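Local coordinates for adhesion and penetration protein autotransporter (PDB 3SYJ) that promotes adherence to and invasion of host cells, and aggregates bacteria by self-association of its beta-helical passenger domain, which also carries a probable serine protease, at residues Gly478-Gly484 / Ala499-Asn505; Asn552-Ile558 / Asn575-Thr581. All coordinates share one frame; numbering follows the deposited sequence.

Interaction 1 (Gly478-Gly484 / Ala499-Asn505)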
# COMPACT_ATOMS: atom_id res chain seq x y z
N GLY A 478 17.06 -42.45 -6.19
CA GLY A 478 17.77 -42.22 -4.94
C GLY A 478 18.32 -40.80 -4.91
O GLY A 478 17.96 -39.99 -5.77
N ARG A 479 19.18 -40.50 -3.94
CA ARG A 479 19.67 -39.13 -3.77
C ARG A 479 21.10 -38.96 -4.24
O ARG A 479 22.00 -39.66 -3.78
CB ARG A 479 19.56 -38.67 -2.31
CG ARG A 479 18.17 -38.19 -1.90
CD ARG A 479 18.04 -37.93 -0.40
NE ARG A 479 16.78 -38.44 0.12
CZ ARG A 479 15.60 -37.86 -0.10
NH1 ARG A 479 15.52 -36.75 -0.81
NH2 ARG A 479 14.49 -38.39 0.39
N LEU A 480 21.31 -38.02 -5.15
CA LEU A 480 22.64 -37.56 -5.48
C LEU A 480 22.84 -36.27 -4.70
O LEU A 480 22.24 -35.24 -5.02
CB LEU A 480 22.78 -37.31 -6.99
CG LEU A 480 24.06 -36.59 -7.42
CD1 LEU A 480 25.30 -37.35 -6.95
CD2 LEU A 480 24.12 -36.36 -8.93
N ASP A 481 23.65 -36.34 -3.65
CA ASP A 481 23.94 -35.18 -2.81
C ASP A 481 25.24 -34.53 -3.26
O ASP A 481 26.33 -35.03 -2.98
CB ASP A 481 24.03 -35.57 -1.33
CG ASP A 481 24.53 -34.44 -0.45
OD1 ASP A 481 24.35 -33.26 -0.81
OD2 ASP A 481 25.12 -34.73 0.62
N LEU A 482 25.11 -33.41 -3.97
CA LEU A 482 26.24 -32.68 -4.51
C LEU A 482 27.18 -32.15 -3.43
O LEU A 482 28.34 -31.83 -3.70
CB LEU A 482 25.73 -31.51 -5.36
CG LEU A 482 24.83 -31.93 -6.52
CD1 LEU A 482 24.46 -30.71 -7.30
CD2 LEU A 482 25.55 -32.93 -7.40
N ASN A 483 26.66 -32.04 -2.21
CA ASN A 483 27.47 -31.67 -1.07
C ASN A 483 28.42 -30.52 -1.38
O ASN A 483 29.62 -30.61 -1.12
CB ASN A 483 28.27 -32.88 -0.59
CG ASN A 483 29.06 -32.59 0.68
OD1 ASN A 483 28.71 -31.70 1.46
ND2 ASN A 483 30.13 -33.36 0.90
N GLY A 484 27.87 -29.45 -1.97
CA GLY A 484 28.63 -28.24 -2.22
C GLY A 484 29.44 -28.25 -3.50
O GLY A 484 30.19 -27.32 -3.77
N ALA A 499 14.28 -40.15 -8.78
CA ALA A 499 15.52 -39.42 -9.01
C ALA A 499 15.54 -38.11 -8.23
O ALA A 499 14.66 -37.27 -8.40
CB ALA A 499 15.71 -39.16 -10.49
N MET A 500 16.54 -37.92 -7.38
CA MET A 500 16.67 -36.66 -6.64
C MET A 500 18.07 -36.10 -6.68
O MET A 500 19.04 -36.79 -6.35
CB MET A 500 16.22 -36.81 -5.19
CG MET A 500 14.75 -37.14 -5.06
SD MET A 500 14.20 -37.43 -3.36
CE MET A 500 12.60 -38.17 -3.70
N ILE A 501 18.18 -34.85 -7.09
CA ILE A 501 19.45 -34.14 -7.00
C ILE A 501 19.33 -33.08 -5.92
O ILE A 501 18.47 -32.21 -5.99
CB ILE A 501 19.84 -33.55 -8.33
CG1 ILE A 501 19.93 -34.67 -9.37
CG2 ILE A 501 21.17 -32.78 -8.21
CD1 ILE A 501 20.67 -34.30 -10.62
N VAL A 502 20.19 -33.18 -4.91
CA VAL A 502 20.11 -32.31 -3.73
C VAL A 502 21.48 -31.79 -3.30
O VAL A 502 22.51 -32.21 -3.83
CB VAL A 502 19.44 -33.04 -2.53
CG1 VAL A 502 18.09 -33.64 -2.93
CG2 VAL A 502 20.36 -34.12 -1.97
N ASN A 503 21.48 -30.87 -2.35
CA ASN A 503 22.71 -30.39 -1.72
C ASN A 503 22.49 -30.29 -0.23
O ASN A 503 21.86 -29.35 0.24
CB ASN A 503 23.13 -29.03 -2.27
CG ASN A 503 24.37 -28.48 -1.58
OD1 ASN A 503 25.16 -29.24 -1.01
ND2 ASN A 503 24.56 -27.16 -1.63
N HIS A 504 22.99 -31.27 0.51
CA HIS A 504 22.81 -31.28 1.96
C HIS A 504 23.83 -30.42 2.69
O HIS A 504 23.81 -30.33 3.91
CB HIS A 504 22.84 -32.70 2.51
CG HIS A 504 21.62 -33.50 2.18
ND1 HIS A 504 21.62 -34.88 2.16
CD2 HIS A 504 20.37 -33.11 1.84
CE1 HIS A 504 20.41 -35.30 1.83
NE2 HIS A 504 19.64 -34.25 1.63
N ASN A 505 24.73 -29.79 1.94
CA ASN A 505 25.75 -28.94 2.55
C ASN A 505 25.15 -27.61 3.00
O ASN A 505 24.58 -26.87 2.20
CB ASN A 505 26.93 -28.74 1.61
CG ASN A 505 28.17 -28.23 2.33
OD1 ASN A 505 28.16 -27.15 2.94
ND2 ASN A 505 29.26 -28.98 2.23

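Interaction 2 (Asn552-Ile558 / Asn575-Thr581)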
# COMPACT_ATOMS: atom_id res chain seq x y z
N ASN A 552 18.04 -28.76 3.20
CA ASN A 552 17.90 -28.28 1.83
C ASN A 552 18.89 -27.15 1.55
O ASN A 552 18.54 -25.97 1.61
CB ASN A 552 16.45 -27.84 1.56
CG ASN A 552 16.16 -27.66 0.08
OD1 ASN A 552 16.82 -28.24 -0.77
ND2 ASN A 552 15.16 -26.84 -0.23
N GLY A 553 20.13 -27.52 1.25
CA GLY A 553 21.18 -26.55 1.00
C GLY A 553 21.02 -25.82 -0.32
O GLY A 553 20.27 -26.27 -1.18
N ARG A 554 21.72 -24.70 -0.47
CA ARG A 554 21.58 -23.89 -1.67
C ARG A 554 21.90 -24.73 -2.90
O ARG A 554 22.94 -25.38 -2.96
CB ARG A 554 22.52 -22.67 -1.66
CG ARG A 554 22.54 -21.84 -0.38
CD ARG A 554 21.54 -20.69 -0.39
NE ARG A 554 21.38 -20.09 -1.71
CZ ARG A 554 20.32 -19.36 -2.06
NH1 ARG A 554 19.36 -19.15 -1.17
NH2 ARG A 554 20.23 -18.84 -3.28
N LEU A 555 20.99 -24.71 -3.87
CA LEU A 555 21.20 -25.42 -5.12
C LEU A 555 20.62 -24.62 -6.29
O LEU A 555 19.46 -24.21 -6.25
CB LEU A 555 20.57 -26.82 -5.04
CG LEU A 555 20.58 -27.72 -6.27
CD1 LEU A 555 22.00 -28.03 -6.70
CD2 LEU A 555 19.82 -29.01 -5.98
N ASN A 556 21.45 -24.37 -7.30
CA ASN A 556 21.01 -23.68 -8.51
C ASN A 556 21.00 -24.62 -9.71
O ASN A 556 21.82 -25.54 -9.80
CB ASN A 556 21.93 -22.51 -8.82
CG ASN A 556 22.04 -21.57 -7.67
OD1 ASN A 556 21.07 -20.91 -7.30
ND2 ASN A 556 23.22 -21.50 -7.06
N LEU A 557 20.08 -24.36 -10.63
CA LEU A 557 19.95 -25.15 -11.84
C LEU A 557 20.08 -24.26 -13.08
O LEU A 557 19.38 -23.25 -13.21
CB LEU A 557 18.59 -25.86 -11.85
CG LEU A 557 18.23 -26.57 -13.15
CD1 LEU A 557 19.14 -27.78 -13.36
CD2 LEU A 557 16.76 -26.96 -13.12
N ILE A 558 20.97 -24.63 -13.99
CA ILE A 558 21.17 -23.87 -15.21
C ILE A 558 20.91 -24.73 -16.44
O ILE A 558 21.55 -25.77 -16.61
CB ILE A 558 22.61 -23.32 -15.32
CG1 ILE A 558 22.96 -22.42 -14.14
CG2 ILE A 558 22.79 -22.56 -16.61
CD1 ILE A 558 23.42 -23.15 -12.91
N ASN A 575 12.36 -28.05 -5.45
CA ASN A 575 12.22 -27.33 -4.19
C ASN A 575 13.53 -26.61 -3.91
O ASN A 575 14.23 -26.93 -2.96
CB ASN A 575 11.89 -28.29 -3.05
CG ASN A 575 11.50 -27.56 -1.79
OD1 ASN A 575 11.78 -28.01 -0.67
ND2 ASN A 575 10.84 -26.42 -1.95
N LEU A 576 13.85 -25.64 -4.75
CA LEU A 576 15.19 -25.07 -4.76
C LEU A 576 15.38 -23.87 -3.87
O LEU A 576 14.69 -22.86 -4.00
CB LEU A 576 15.60 -24.69 -6.18
CG LEU A 576 15.89 -25.86 -7.11
CD1 LEU A 576 16.07 -25.37 -8.53
CD2 LEU A 576 17.11 -26.61 -6.63
N LYS A 577 16.35 -23.98 -2.96
CA LYS A 577 16.88 -22.83 -2.28
C LYS A 577 17.96 -22.29 -3.21
O LYS A 577 19.14 -22.60 -3.07
CB LYS A 577 17.48 -23.25 -0.94
CG LYS A 577 16.97 -22.45 0.24
CD LYS A 577 15.57 -22.92 0.65
CE LYS A 577 15.01 -22.06 1.78
NZ LYS A 577 13.93 -22.76 2.55
N GLY A 578 17.53 -21.50 -4.20
CA GLY A 578 18.39 -21.09 -5.28
C GLY A 578 17.54 -20.79 -6.50
O GLY A 578 16.31 -20.72 -6.41
N ASP A 579 18.19 -20.64 -7.65
CA ASP A 579 17.51 -20.19 -8.85
C ASP A 579 17.51 -21.24 -9.94
O ASP A 579 18.29 -22.19 -9.90
CB ASP A 579 18.20 -18.95 -9.41
CG ASP A 579 18.17 -17.79 -8.46
OD1 ASP A 579 17.32 -17.78 -7.55
OD2 ASP A 579 19.01 -16.88 -8.64
N ILE A 580 16.62 -21.04 -10.91
CA ILE A 580 16.67 -21.76 -12.17
C ILE A 580 16.93 -20.74 -13.26
O ILE A 580 16.21 -19.74 -13.38
CB ILE A 580 15.35 -22.52 -12.47
CG1 ILE A 580 15.10 -23.60 -11.42
CG2 ILE A 580 15.39 -23.14 -13.86
CD1 ILE A 580 13.78 -24.34 -11.61
N THR A 581 17.98 -20.99 -14.05
CA THR A 581 18.41 -20.08 -15.11
C THR A 581 18.33 -20.74 -16.49
O THR A 581 18.83 -21.86 -16.68
CB THR A 581 19.85 -19.61 -14.88
OG1 THR A 581 19.92 -18.90 -13.64
CG2 THR A 581 20.33 -18.71 -16.02
O HOH W 1 17.77 -26.30 -2.68
O HOH W 2 13.14 -25.30 2.01
O HOH W 3 18.62 -17.03 -5.16
O HOH W 4 20.25 -20.58 -11.54

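Interaction 1 (Gly478-Gly484 / Ala499-Asn505)
Asp481 and His504 meet where two parallel strands, 478-481 and 499-502, run out into turns. With CG anti to the backbone N (chi1 172°), the Asp481 carboxylate is carried past the end of the partner strand, and its OD1 accepts His504 N at 2.7 Å in a nearly straight bond (175°) from above the carboxylate plane. Asn483 N reaches the same oxygen from the other face, closing an Asx turn, so two amides grip one atom. Asn503 repeats the device: its OD1 takes Asn505 N at 3.0 Å in a second Asx turn, a weak bond from Gly484 N ties that turn back to 478-484, and ND2 bonds to Arg554 O. Asn505 ND2 donates to Asn483 OD1 at 2.9 Å, from above the carbonyl plane; Asn505 OD1 accepts from Thr507 N, and Asn483 ND2 donates to Leu460 O. Four backbone bonds join the strands, from Met500 N to Gly478 O through to Leu482 N to Val502 O. Arg479 and Met500 lie side by side on the face bearing Asp481 and Val502, the guanidinium salt-bridged to Glu545. Within 499-505, Val502 CG2 lies over one face of the His504 ring, toward its rim. Leu482 CD1 packs on Ile501 CG2 at 4.0 Å. This is coil-on-coil stacking in a parallel beta-helix: strand 455-460 flanks 478-481, Phe473 touches Leu480 and Ile501, and strand 510-514 packs against Leu482.

Interaction 2 (Asn552-Ile558 / Asn575-Thr581)
A chi1 of -166° swings the Asn552 amide away from its own backbone N and across to the neighbouring coil, where ND2 donates to Asn575 O at 2.9 Å with that oxygen in the amide plane. Arg554, bent at chi2 (-91°) and chi3, reaches over that coil and lays one guanidinium face on the peptide between Lys577 and Gly578; Lys577 O sits 3.5 Å above the centre of that plane. The same oxygen accepts Leu555 N, met from above the carbonyl plane. Next along, Asn556 OD1 takes the N of Asp579 at 2.9 Å through an in-plane lone pair, followed by the parallel backbone bonds Leu557 N to Asp579 O and Thr581 N to Leu557 O. On the inner side Leu576 CD2 nestles against Leu555 CG at 3.7 Å, and Leu557 lies alongside Ile580, CD2 to CG1 4.1 Å. One water links Arg554 NH2, at its in-plane edge, to Asp579 OD1; another accepts from Lys577 N and lies 2.9 Å from both Asn552 OD1 and Gly553 O, which may share its protons. Asp579 OD1 also accepts from Asn631 ND2. The chemistry is thus divided: Leu555, Leu557, Leu576 and Ile580 pack between the coils, while side-chain amides and water satisfy backbone groups where the chain bends beside the strands. The guanidinium charge is probably balanced mainly by its salt bridge to Glu630, with Asp579 contributing at longer range through water.

In the fold
Interactions 1 and 2 follow one another along the beta-helical part of the passenger domain, their centres about 11 Å apart, and they touch directly. Asn503 ND2 probably donates to Arg554 O at 2.8 Å, joining the turn after strand 499-502 to the start of the later pair. Beside it, Leu555 CD1 packs on Leu482 CD1 at 3.7 Å, so the apolar interior continues from one contact to the next. Glu545 bonds to side chains of Arg479 and His504 in the first and, through its backbone N, to Asn552 in the second. Neither contact lies near Ser218, the active-site serine by similarity. At interaction 2, Asn552 N also bonds to Gln915 of the second subunit.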